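Local coordinates for isoprenyl transferase (PDB 3UGS), which probably condenses isopentenyl diphosphate with an allylic diphosphate, with magnesium as cofactor, to build long cis-polyprenyl diphosphates such as undecaprenyl diphosphate, at residues L171-G176 / K210-E215; K8-V13 / Q40-V45; K179-F184 / A192-S197. All coordinates share one frame; numbering follows the deposited sequence.

Interaction 1 of 3, residues L171-G176 / K210-E215; sequences LMLRVG and KRIIKE. With FFT ((2Z,6Z)-3,7,11-trimethyldodeca-2,6,10-trien-1-yl dihydrogen phosphate), chain C.
Ile212 meets Leu171 and Leu173 with two different branches, and this one helix residue carries the contact between 171-176 and 210-215. Its CG2 lies 3.9 Å from CD2 of Leu171, while its CD1 lies 4.1 Å from CD1 of Leu173; each leucine crosses the isoleucine at about a right angle. The branching at CB makes this division possible: CG2 is anti to the backbone N and CG1 is anti to the carbonyl carbon (chi1 -77°), which sends the two arms to successive inward-facing strand residues. No hydrogen bond links the segments, and the interface is small, 130 Å² in all. Beyond these three side chains, Tyr195 of the neighbouring strand touches both Leu173 and Ile212, and Leu10 packs on Leu171 from strand 9-14.

The alternation of the strand puts Arg174 on the other face of the sheet, where it serves the ligand. NH1 donates to O1 of the (2Z,6Z)-farnesyl monophosphate FFT at 2.7 Å (162°) and NH2 donates to O3 of FFT at 2.8 Å, with the phosphorus in the guanidinium plane at its edge. A second bond from NH2 goes to the backbone O of Arg180, which helps fix the rotation of the group. Strand 171-175 thus has helix 206-218 packed on one face and a phosphate-binding arginine on the other, in the parallel alpha/beta fold of cis-prenyltransferases.

Interaction 2 of 3, residues K8-V13 / Q40-V45; sequences KHLAVV and QKLMEV
Strand 9-13 and helix 40-45 run with their backbones well separated, the nearest CA atoms, those of Val12 and Leu42, being 10.2 Å apart, so side chains alone bridge them. This is helix-on-sheet packing against the central parallel sheet: helix 34-48 lies against a face of the sheet in which strand 9-14 sits between strands 53-60 and 171-175. Leu42 enters from the helix and offers one methyl to each of two strand residues. Its CD1 reaches CD2 of Leu10 at 4.0 Å, the two side chains crossing obliquely. Leu10 and Val12 are two positions apart and so point to the same face, while Ala11 and Val13 between and beyond them turn to the other, where Val13 lines the FFT pocket. Leu42 also packs on Leu54 of strand 53-60 and Phe209 of helix 206-218. His9, also turned from the helix, is tied by NE2 to the hydroxyl of Ser55. With CG of Leu42 anti to its backbone N (chi1 180°), the side chain extends from the helix to meet Val12 tip to tip, CD2 of Leu42 lying 4.2 Å from CG2 of Val12.

Interaction 3 of 3, residues K179-F184 / A192-S197; sequences KRLSNF and AEIYFS. With FFT ((2Z,6Z)-3,7,11-trimethyldodeca-2,6,10-trien-1-yl dihydrogen phosphate), chain C.
Ile194 and Phe196 are the two residues of strand 193-197 that touch the loop 179-184, and the residues between and beside them have other tasks. Glu193, a magnesium ligand by similarity, makes salt bridges through OE1 to Arg219 and through OE2 to Arg180 of the second subunit. Ile194 turns toward the loop and brings CD1 to 4.5 Å from CD2 of Leu181, a loose apolar approach. Tyr195 points to the opposite face of the sheet, where helix 206-218 offers Arg211 and Ile212.

Phe196 carries most of the contact. One face of its ring receives CD of Lys179 in a CH-pi interaction, 4.0 Å from the centroid and 19° off the ring normal; CG2 of Ile194 lies over the opposite face, and both carbons are offset toward the rim. The bend of the lysine at chi2 (-117°) accompanies this course of its aliphatic part over the ring. The ring also lies against the loop backbone, with CE1 of Phe196 3.7 Å from CA of Lys179. Ser197 turns away from the loop, its OG weakly hydrogen-bonded to the backbone O of Arg174.

Arg180 and Ser182, which alternate with Lys179 and Leu181 along the loop, bind the phosphate of FFT. Arg180 is extended from CG to NE and gives a nearly straight bond from NE to O3 of FFT (2.9 Å, 172°), in the guanidinium plane, and a second from NH2 to O2 of FFT (2.9 Å). Ser182 OG donates to the same O3 of FFT at 2.6 Å. Arg180 NH1 meanwhile pairs with Glu193 and the backbone O of Glu220, both of the second subunit; the carboxylate would help hold and polarise the guanidinium. The chemistry thus implies a loop braced on Phe196 by apolar contact, with its donors directed at the ligand phosphate beside the dimer interface.

Overall arrangement
The three contacts share one parallel sheet, in which strands 9-14, 171-175 and 193-197 are neighbours in that order. Interaction 2 closes first along the chain; interaction 3 is nested within the loop closed by interaction 1. The centres of interactions 1 and 2 lie about 9 Å apart, those of 1 and 3 about 10 Å, and those of 2 and 3 about 15 Å. Helices 34-48 and 206-218 pack on the same face of the sheet. Arg174 leaves on the other, near the C-terminal end of its strand, and converges with Arg180 and Ser182 on one FFT phosphate. Strand 171-175 and loop 179-184 thus build the phosphate site together, O3 of FFT taking hydrogen bonds from Arg174 NH2, Arg180 NE and Ser182 OG.

Interaction 1 of 3, residues L171-G176 / K210-E215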
loop_
_atom_site.group_PDB
_atom_site.type_symbol
_atom_site.label_atom_id
_atom_site.label_comp_id
_atom_site.label_asym_id
_atom_site.label_seq_id
_atom_site.Cartn_x
_atom_site.Cartn_y
_atom_site.Cartn_z
ATOM N N LEU A 171 0.921 -5.985 -10.568
ATOM C CA LEU A 171 0.069 -4.838 -10.978
ATOM C C LEU A 171 -1.224 -4.684 -10.185
ATOM O O LEU A 171 -2.064 -5.570 -10.125
ATOM C CB LEU A 171 -0.258 -4.894 -12.460
ATOM C CG LEU A 171 -0.984 -3.645 -12.955
ATOM C CD1 LEU A 171 -0.167 -2.382 -12.741
ATOM C CD2 LEU A 171 -1.374 -3.769 -14.413
ATOM N N MET A 172 -1.344 -3.517 -9.590
ATOM C CA MET A 172 -2.558 -3.080 -8.894
ATOM C C MET A 172 -3.298 -2.058 -9.766
ATOM O O MET A 172 -2.896 -0.916 -9.899
ATOM C CB MET A 172 -2.249 -2.491 -7.519
ATOM C CG MET A 172 -3.449 -1.928 -6.776
ATOM S SD MET A 172 -4.653 -3.169 -6.280
ATOM C CE MET A 172 -3.989 -3.874 -4.795
ATOM N N LEU A 173 -4.408 -2.520 -10.311
ATOM C CA LEU A 173 -5.272 -1.728 -11.164
ATOM C C LEU A 173 -6.536 -1.223 -10.436
ATOM O O LEU A 173 -7.375 -1.966 -9.962
ATOM C CB LEU A 173 -5.645 -2.518 -12.419
ATOM C CG LEU A 173 -6.599 -1.854 -13.424
ATOM C CD1 LEU A 173 -5.915 -0.782 -14.276
ATOM C CD2 LEU A 173 -7.178 -2.934 -14.320
ATOM N N ARG A 174 -6.629 0.082 -10.338
ATOM C CA ARG A 174 -7.845 0.739 -9.841
ATOM C C ARG A 174 -8.709 1.147 -11.048
ATOM O O ARG A 174 -8.263 1.843 -11.941
ATOM C CB ARG A 174 -7.528 1.958 -8.967
ATOM C CG ARG A 174 -8.666 2.967 -8.846
ATOM C CD ARG A 174 -9.843 2.483 -7.977
ATOM N NE ARG A 174 -9.477 2.339 -6.557
ATOM C CZ ARG A 174 -10.331 2.312 -5.534
ATOM N NH1 ARG A 174 -11.636 2.380 -5.735
ATOM N NH2 ARG A 174 -9.880 2.197 -4.296
ATOM N N VAL A 175 -9.926 0.648 -11.087
ATOM C CA VAL A 175 -10.897 1.112 -12.071
ATOM C C VAL A 175 -11.952 1.984 -11.390
ATOM O O VAL A 175 -12.855 1.524 -10.701
ATOM C CB VAL A 175 -11.593 -0.025 -12.807
ATOM C CG1 VAL A 175 -12.436 0.553 -13.938
ATOM C CG2 VAL A 175 -10.568 -1.026 -13.339
ATOM N N GLY A 176 -11.837 3.259 -11.645
ATOM C CA GLY A 176 -12.732 4.241 -11.071
ATOM C C GLY A 176 -12.001 5.558 -10.936
ATOM O O GLY A 176 -10.915 5.739 -11.481
ATOM N N LYS A 210 -5.051 -5.198 -22.433
ATOM C CA LYS A 210 -3.767 -5.598 -23.061
ATOM C C LYS A 210 -2.732 -4.463 -23.072
ATOM O O LYS A 210 -1.542 -4.660 -22.872
ATOM C CB LYS A 210 -3.940 -6.014 -24.516
ATOM C CG LYS A 210 -4.934 -7.110 -24.775
ATOM C CD LYS A 210 -4.324 -8.448 -24.446
ATOM C CE LYS A 210 -4.242 -9.343 -25.654
ATOM N NZ LYS A 210 -4.651 -10.715 -25.238
ATOM N N ARG A 211 -3.220 -3.279 -23.359
ATOM C CA ARG A 211 -2.362 -2.063 -23.446
ATOM C C ARG A 211 -1.678 -1.707 -22.111
ATOM O O ARG A 211 -0.456 -1.532 -21.992
ATOM C CB ARG A 211 -3.219 -0.881 -23.871
ATOM C CG ARG A 211 -2.453 0.161 -24.644
ATOM C CD ARG A 211 -2.313 1.456 -23.873
ATOM N NE ARG A 211 -3.581 2.035 -23.431
ATOM C CZ ARG A 211 -3.699 2.755 -22.316
ATOM N NH1 ARG A 211 -2.637 2.975 -21.563
ATOM N NH2 ARG A 211 -4.869 3.246 -21.937
ATOM N N ILE A 212 -2.548 -1.601 -21.122
ATOM C CA ILE A 212 -2.190 -1.409 -19.713
ATOM C C ILE A 212 -1.145 -2.455 -19.295
ATOM O O ILE A 212 -0.128 -2.175 -18.664
ATOM C CB ILE A 212 -3.436 -1.528 -18.804
ATOM C CG1 ILE A 212 -4.280 -0.233 -18.890
ATOM C CG2 ILE A 212 -3.020 -1.873 -17.366
ATOM C CD1 ILE A 212 -5.686 -0.350 -18.342
ATOM N N ILE A 213 -1.420 -3.674 -19.683
ATOM C CA ILE A 213 -0.477 -4.772 -19.459
ATOM C C ILE A 213 0.888 -4.532 -20.144
ATOM O O ILE A 213 1.941 -4.806 -19.592
ATOM C CB ILE A 213 -1.053 -6.132 -19.885
ATOM C CG1 ILE A 213 -1.911 -6.690 -18.756
ATOM C CG2 ILE A 213 0.059 -7.110 -20.215
ATOM C CD1 ILE A 213 -2.968 -7.674 -19.198
ATOM N N LYS A 214 0.826 -4.065 -21.378
ATOM C CA LYS A 214 2.050 -3.790 -22.198
ATOM C C LYS A 214 2.850 -2.674 -21.498
ATOM O O LYS A 214 4.056 -2.711 -21.329
ATOM C CB LYS A 214 1.727 -3.361 -23.648
ATOM N N GLU A 215 2.107 -1.694 -21.056
ATOM C CA GLU A 215 2.678 -0.573 -20.347
ATOM C C GLU A 215 3.468 -1.027 -19.099
ATOM O O GLU A 215 4.631 -0.650 -18.875
ATOM C CB GLU A 215 1.581 0.413 -19.940
ATOM C CG GLU A 215 2.096 1.665 -19.249
HETATM O O3 FFT C . -11.696 2.970 -2.312
HETATM P P FFT C . -13.173 2.736 -2.485
HETATM O O1 FFT C . -13.595 2.675 -3.921
HETATM O O2 FFT C . -13.974 3.637 -1.563
HETATM O O FFT C . -13.516 1.244 -1.953
HETATM C C14 FFT C . -13.098 0.077 -2.692
HETATM C C13 FFT C . -13.342 -1.188 -1.899
HETATM C C11 FFT C . -14.081 -2.193 -2.356
HETATM C C12 FFT C . -14.292 -3.405 -1.530
HETATM C C10 FFT C . -14.647 -2.191 -3.750
HETATM C C9 FFT C . -16.134 -2.395 -3.762
HETATM C C8 FFT C . -16.682 -2.069 -5.139
HETATM C C6 FFT C . -17.233 -3.014 -5.924
HETATM C C7 FFT C . -17.804 -2.683 -7.283
HETATM C C5 FFT C . -17.290 -4.435 -5.434
HETATM C C4 FFT C . -18.527 -5.046 -6.052
HETATM C C3 FFT C . -18.916 -6.343 -5.385
HETATM C C1 FFT C . -19.758 -7.186 -6.029
HETATM C C2 FFT C . -20.303 -6.834 -7.404
HETATM C C FFT C . -20.141 -8.488 -5.355
#

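Interaction 2 of 3, residues K8-V13 / Q40-V45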
loop_
_atom_site.group_PDB
_atom_site.type_symbol
_atom_site.label_atom_id
_atom_site.label_comp_id
_atom_site.label_asym_id
_atom_site.label_seq_id
_atom_site.Cartn_x
_atom_site.Cartn_y
_atom_site.Cartn_z
ATOM N N LYS A 8 2.532 -11.849 -13.026
ATOM C CA LYS A 8 2.011 -13.138 -12.533
ATOM C C LYS A 8 0.706 -12.951 -11.778
ATOM O O LYS A 8 -0.112 -13.874 -11.648
ATOM C CB LYS A 8 2.999 -13.849 -11.594
ATOM C CG LYS A 8 4.337 -14.251 -12.166
ATOM N N HIS A 9 0.573 -11.758 -11.240
ATOM C CA HIS A 9 -0.484 -11.436 -10.268
ATOM C C HIS A 9 -1.005 -10.069 -10.506
ATOM O O HIS A 9 -0.356 -9.082 -10.265
ATOM C CB HIS A 9 0.016 -11.570 -8.845
ATOM C CG HIS A 9 -1.045 -11.456 -7.803
ATOM N ND1 HIS A 9 -0.758 -11.498 -6.475
ATOM C CD2 HIS A 9 -2.403 -11.286 -7.897
ATOM C CE1 HIS A 9 -1.894 -11.382 -5.757
ATOM N NE2 HIS A 9 -2.906 -11.245 -6.621
ATOM N N LEU A 10 -2.216 -10.059 -11.008
ATOM C CA LEU A 10 -2.962 -8.849 -11.275
ATOM C C LEU A 10 -4.040 -8.676 -10.224
ATOM O O LEU A 10 -4.846 -9.590 -9.989
ATOM C CB LEU A 10 -3.585 -8.911 -12.655
ATOM C CG LEU A 10 -4.498 -7.741 -13.057
ATOM C CD1 LEU A 10 -3.793 -6.391 -13.080
ATOM C CD2 LEU A 10 -5.121 -8.043 -14.421
ATOM N N ALA A 11 -4.038 -7.512 -9.594
ATOM C CA ALA A 11 -5.082 -7.157 -8.614
ATOM C C ALA A 11 -5.935 -6.000 -9.128
ATOM O O ALA A 11 -5.438 -5.025 -9.731
ATOM C CB ALA A 11 -4.499 -6.822 -7.252
ATOM N N VAL A 12 -7.229 -6.117 -8.842
ATOM C CA VAL A 12 -8.210 -5.177 -9.326
ATOM C C VAL A 12 -9.198 -4.760 -8.266
ATOM O O VAL A 12 -9.796 -5.592 -7.559
ATOM C CB VAL A 12 -8.989 -5.758 -10.521
ATOM C CG1 VAL A 12 -10.087 -4.801 -10.956
ATOM C CG2 VAL A 12 -8.046 -6.058 -11.677
ATOM N N VAL A 13 -9.368 -3.459 -8.178
ATOM C CA VAL A 13 -10.392 -2.870 -7.353
ATOM C C VAL A 13 -11.105 -1.775 -8.115
ATOM O O VAL A 13 -10.507 -0.956 -8.804
ATOM C CB VAL A 13 -9.888 -2.302 -6.017
ATOM C CG1 VAL A 13 -8.824 -1.244 -6.248
ATOM C CG2 VAL A 13 -11.086 -1.716 -5.225
ATOM N N GLN A 40 -15.461 -11.392 -18.094
ATOM C CA GLN A 40 -15.035 -12.527 -18.945
ATOM C C GLN A 40 -13.866 -12.107 -19.818
ATOM O O GLN A 40 -12.922 -12.854 -20.009
ATOM C CB GLN A 40 -16.159 -13.052 -19.833
ATOM C CG GLN A 40 -17.410 -13.356 -19.016
ATOM C CD GLN A 40 -18.549 -13.958 -19.824
ATOM O OE1 GLN A 40 -19.547 -13.287 -20.090
ATOM N NE2 GLN A 40 -18.405 -15.222 -20.212
ATOM N N LYS A 41 -13.932 -10.882 -20.306
ATOM C CA LYS A 41 -12.844 -10.375 -21.144
ATOM C C LYS A 41 -11.543 -10.223 -20.363
ATOM O O LYS A 41 -10.459 -10.539 -20.834
ATOM C CB LYS A 41 -13.200 -9.056 -21.774
ATOM C CG LYS A 41 -14.278 -9.202 -22.810
ATOM C CD LYS A 41 -14.700 -7.838 -23.275
ATOM C CE LYS A 41 -15.211 -7.891 -24.696
ATOM N NZ LYS A 41 -15.615 -6.511 -25.055
ATOM N N LEU A 42 -11.686 -9.753 -19.142
ATOM C CA LEU A 42 -10.513 -9.613 -18.247
ATOM C C LEU A 42 -9.930 -10.993 -18.013
ATOM O O LEU A 42 -8.714 -11.193 -18.027
ATOM C CB LEU A 42 -10.880 -8.949 -16.920
ATOM C CG LEU A 42 -9.709 -8.768 -15.930
ATOM C CD1 LEU A 42 -8.542 -7.991 -16.508
ATOM C CD2 LEU A 42 -10.176 -8.089 -14.649
ATOM N N MET A 43 -10.816 -11.961 -17.807
ATOM C CA MET A 43 -10.354 -13.357 -17.508
ATOM C C MET A 43 -9.705 -14.030 -18.732
ATOM O O MET A 43 -8.716 -14.749 -18.653
ATOM C CB MET A 43 -11.460 -14.232 -16.930
ATOM C CG MET A 43 -11.547 -14.155 -15.405
ATOM S SD MET A 43 -13.137 -14.540 -14.642
ATOM C CE MET A 43 -13.190 -16.292 -14.941
ATOM N N GLU A 44 -10.265 -13.736 -19.884
ATOM C CA GLU A 44 -9.690 -14.223 -21.143
ATOM C C GLU A 44 -8.308 -13.564 -21.367
ATOM O O GLU A 44 -7.344 -14.201 -21.776
ATOM C CB GLU A 44 -10.644 -13.981 -22.319
ATOM N N VAL A 45 -8.235 -12.271 -21.069
ATOM C CA VAL A 45 -6.965 -11.498 -21.253
ATOM C C VAL A 45 -5.830 -12.040 -20.345
ATOM O O VAL A 45 -4.677 -12.159 -20.704
ATOM C CB VAL A 45 -7.143 -9.994 -20.986
ATOM C CG1 VAL A 45 -5.779 -9.320 -20.882
ATOM C CG2 VAL A 45 -7.939 -9.354 -22.101
#

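Interaction 3 of 3, residues K179-F184 / A192-S197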
loop_
_atom_site.group_PDB
_atom_site.type_symbol
_atom_site.label_atom_id
_atom_site.label_comp_id
_atom_site.label_asym_id
_atom_site.label_seq_id
_atom_site.Cartn_x
_atom_site.Cartn_y
_atom_site.Cartn_z
ATOM N N LYS A 179 -8.534 7.332 -5.746
ATOM C CA LYS A 179 -7.090 7.161 -5.772
ATOM C C LYS A 179 -6.551 6.704 -4.437
ATOM O O LYS A 179 -6.132 7.518 -3.615
ATOM C CB LYS A 179 -6.378 8.446 -6.139
ATOM C CG LYS A 179 -6.893 9.108 -7.387
ATOM C CD LYS A 179 -5.834 9.185 -8.479
ATOM C CE LYS A 179 -6.417 9.786 -9.743
ATOM N NZ LYS A 179 -7.629 9.011 -10.176
ATOM N N ARG A 180 -6.508 5.387 -4.272
ATOM C CA ARG A 180 -6.226 4.774 -2.962
ATOM C C ARG A 180 -6.345 3.265 -3.004
ATOM O O ARG A 180 -6.902 2.736 -3.945
ATOM C CB ARG A 180 -7.142 5.337 -1.898
ATOM C CG ARG A 180 -8.607 5.149 -2.239
ATOM C CD ARG A 180 -9.498 5.723 -1.165
ATOM N NE ARG A 180 -10.909 5.615 -1.513
ATOM C CZ ARG A 180 -11.769 6.632 -1.540
ATOM N NH1 ARG A 180 -11.371 7.869 -1.255
ATOM N NH2 ARG A 180 -13.038 6.392 -1.821
ATOM N N LEU A 181 -5.774 2.593 -2.009
ATOM C CA LEU A 181 -5.756 1.101 -1.992
ATOM C C LEU A 181 -6.838 0.487 -1.147
ATOM O O LEU A 181 -7.165 -0.669 -1.258
ATOM C CB LEU A 181 -4.406 0.539 -1.553
ATOM C CG LEU A 181 -3.232 0.878 -2.523
ATOM C CD1 LEU A 181 -2.049 -0.023 -2.206
ATOM C CD2 LEU A 181 -3.618 0.727 -3.982
ATOM N N SER A 182 -7.369 1.320 -0.289
ATOM C CA SER A 182 -8.454 0.945 0.606
ATOM C C SER A 182 -8.288 -0.436 1.225
ATOM O O SER A 182 -9.085 -1.329 1.013
ATOM C CB SER A 182 -9.782 1.025 -0.118
ATOM O OG SER A 182 -10.063 2.373 -0.375
ATOM N N ASN A 183 -7.228 -0.589 1.995
ATOM C CA ASN A 183 -6.970 -1.828 2.792
ATOM C C ASN A 183 -6.918 -3.103 1.947
ATOM O O ASN A 183 -7.269 -4.198 2.390
ATOM C CB ASN A 183 -8.023 -1.995 3.890
ATOM C CG ASN A 183 -7.483 -2.692 5.139
ATOM O OD1 ASN A 183 -6.286 -2.919 5.262
ATOM N ND2 ASN A 183 -8.370 -3.039 6.063
ATOM N N PHE A 184 -6.487 -2.909 0.704
ATOM C CA PHE A 184 -6.417 -3.996 -0.274
ATOM C C PHE A 184 -4.992 -4.473 -0.499
ATOM O O PHE A 184 -4.179 -3.803 -1.132
ATOM C CB PHE A 184 -7.092 -3.612 -1.608
ATOM C CG PHE A 184 -7.339 -4.781 -2.535
ATOM C CD1 PHE A 184 -7.836 -5.984 -2.068
ATOM C CD2 PHE A 184 -7.085 -4.664 -3.888
ATOM C CE1 PHE A 184 -8.052 -7.047 -2.934
ATOM C CE2 PHE A 184 -7.288 -5.719 -4.753
ATOM C CZ PHE A 184 -7.780 -6.912 -4.274
ATOM N N ALA A 192 4.410 -3.423 -5.763
ATOM C CA ALA A 192 3.458 -3.506 -6.861
ATOM C C ALA A 192 3.393 -2.178 -7.670
ATOM O O ALA A 192 3.364 -1.066 -7.145
ATOM C CB ALA A 192 2.083 -3.885 -6.365
ATOM N N GLU A 193 3.374 -2.337 -8.975
ATOM C CA GLU A 193 3.138 -1.216 -9.876
ATOM C C GLU A 193 1.678 -0.881 -9.761
ATOM O O GLU A 193 0.824 -1.754 -9.579
ATOM C CB GLU A 193 3.494 -1.530 -11.319
ATOM C CG GLU A 193 5.004 -1.687 -11.573
ATOM C CD GLU A 193 5.762 -0.404 -11.281
ATOM O OE1 GLU A 193 5.181 0.688 -11.419
ATOM O OE2 GLU A 193 6.945 -0.476 -10.916
ATOM N N ILE A 194 1.413 0.406 -9.812
ATOM C CA ILE A 194 0.067 0.900 -9.573
ATOM C C ILE A 194 -0.440 1.698 -10.750
ATOM O O ILE A 194 0.281 2.516 -11.331
ATOM C CB ILE A 194 -0.014 1.748 -8.318
ATOM C CG1 ILE A 194 0.146 0.859 -7.081
ATOM C CG2 ILE A 194 -1.366 2.421 -8.223
ATOM C CD1 ILE A 194 0.346 1.658 -5.821
ATOM N N TYR A 195 -1.681 1.433 -11.112
ATOM C CA TYR A 195 -2.277 2.075 -12.278
ATOM C C TYR A 195 -3.738 2.435 -12.047
ATOM O O TYR A 195 -4.562 1.597 -11.748
ATOM C CB TYR A 195 -2.093 1.225 -13.542
ATOM C CG TYR A 195 -2.496 1.944 -14.827
ATOM C CD1 TYR A 195 -1.608 2.797 -15.495
ATOM C CD2 TYR A 195 -3.780 1.808 -15.356
ATOM C CE1 TYR A 195 -1.972 3.477 -16.656
ATOM C CE2 TYR A 195 -4.157 2.488 -16.517
ATOM C CZ TYR A 195 -3.244 3.320 -17.159
ATOM O OH TYR A 195 -3.579 3.994 -18.305
ATOM N N PHE A 196 -4.009 3.717 -12.182
ATOM C CA PHE A 196 -5.369 4.274 -12.084
ATOM C C PHE A 196 -5.988 4.501 -13.466
ATOM O O PHE A 196 -5.579 5.388 -14.184
ATOM C CB PHE A 196 -5.383 5.614 -11.343
ATOM C CG PHE A 196 -4.861 5.539 -9.937
ATOM C CD1 PHE A 196 -5.513 4.765 -8.965
ATOM C CD2 PHE A 196 -3.738 6.256 -9.570
ATOM C CE1 PHE A 196 -5.029 4.699 -7.665
ATOM C CE2 PHE A 196 -3.264 6.198 -8.266
ATOM C CZ PHE A 196 -3.911 5.418 -7.312
ATOM N N SER A 197 -6.937 3.660 -13.843
ATOM C CA SER A 197 -7.717 3.895 -15.075
ATOM C C SER A 197 -9.076 4.462 -14.728
ATOM O O SER A 197 -9.860 3.842 -14.006
ATOM C CB SER A 197 -7.888 2.658 -15.940
ATOM O OG SER A 197 -8.547 1.635 -15.224
HETATM O O3 FFT C . -11.696 2.970 -2.312
HETATM P P FFT C . -13.173 2.736 -2.485
HETATM O O1 FFT C . -13.595 2.675 -3.921
HETATM O O2 FFT C . -13.974 3.637 -1.563
HETATM O O FFT C . -13.516 1.244 -1.953
HETATM C C14 FFT C . -13.098 0.077 -2.692
HETATM C C13 FFT C . -13.342 -1.188 -1.899
HETATM C C11 FFT C . -14.081 -2.193 -2.356
HETATM C C12 FFT C . -14.292 -3.405 -1.530
HETATM C C10 FFT C . -14.647 -2.191 -3.750
HETATM C C9 FFT C . -16.134 -2.395 -3.762
HETATM C C8 FFT C . -16.682 -2.069 -5.139
HETATM C C6 FFT C . -17.233 -3.014 -5.924
HETATM C C7 FFT C . -17.804 -2.683 -7.283
HETATM C C5 FFT C . -17.290 -4.435 -5.434
HETATM C C4 FFT C . -18.527 -5.046 -6.052
HETATM C C3 FFT C . -18.916 -6.343 -5.385
HETATM C C1 FFT C . -19.758 -7.186 -6.029
HETATM C C2 FFT C . -20.303 -6.834 -7.404
HETATM C C FFT C . -20.141 -8.488 -5.355
#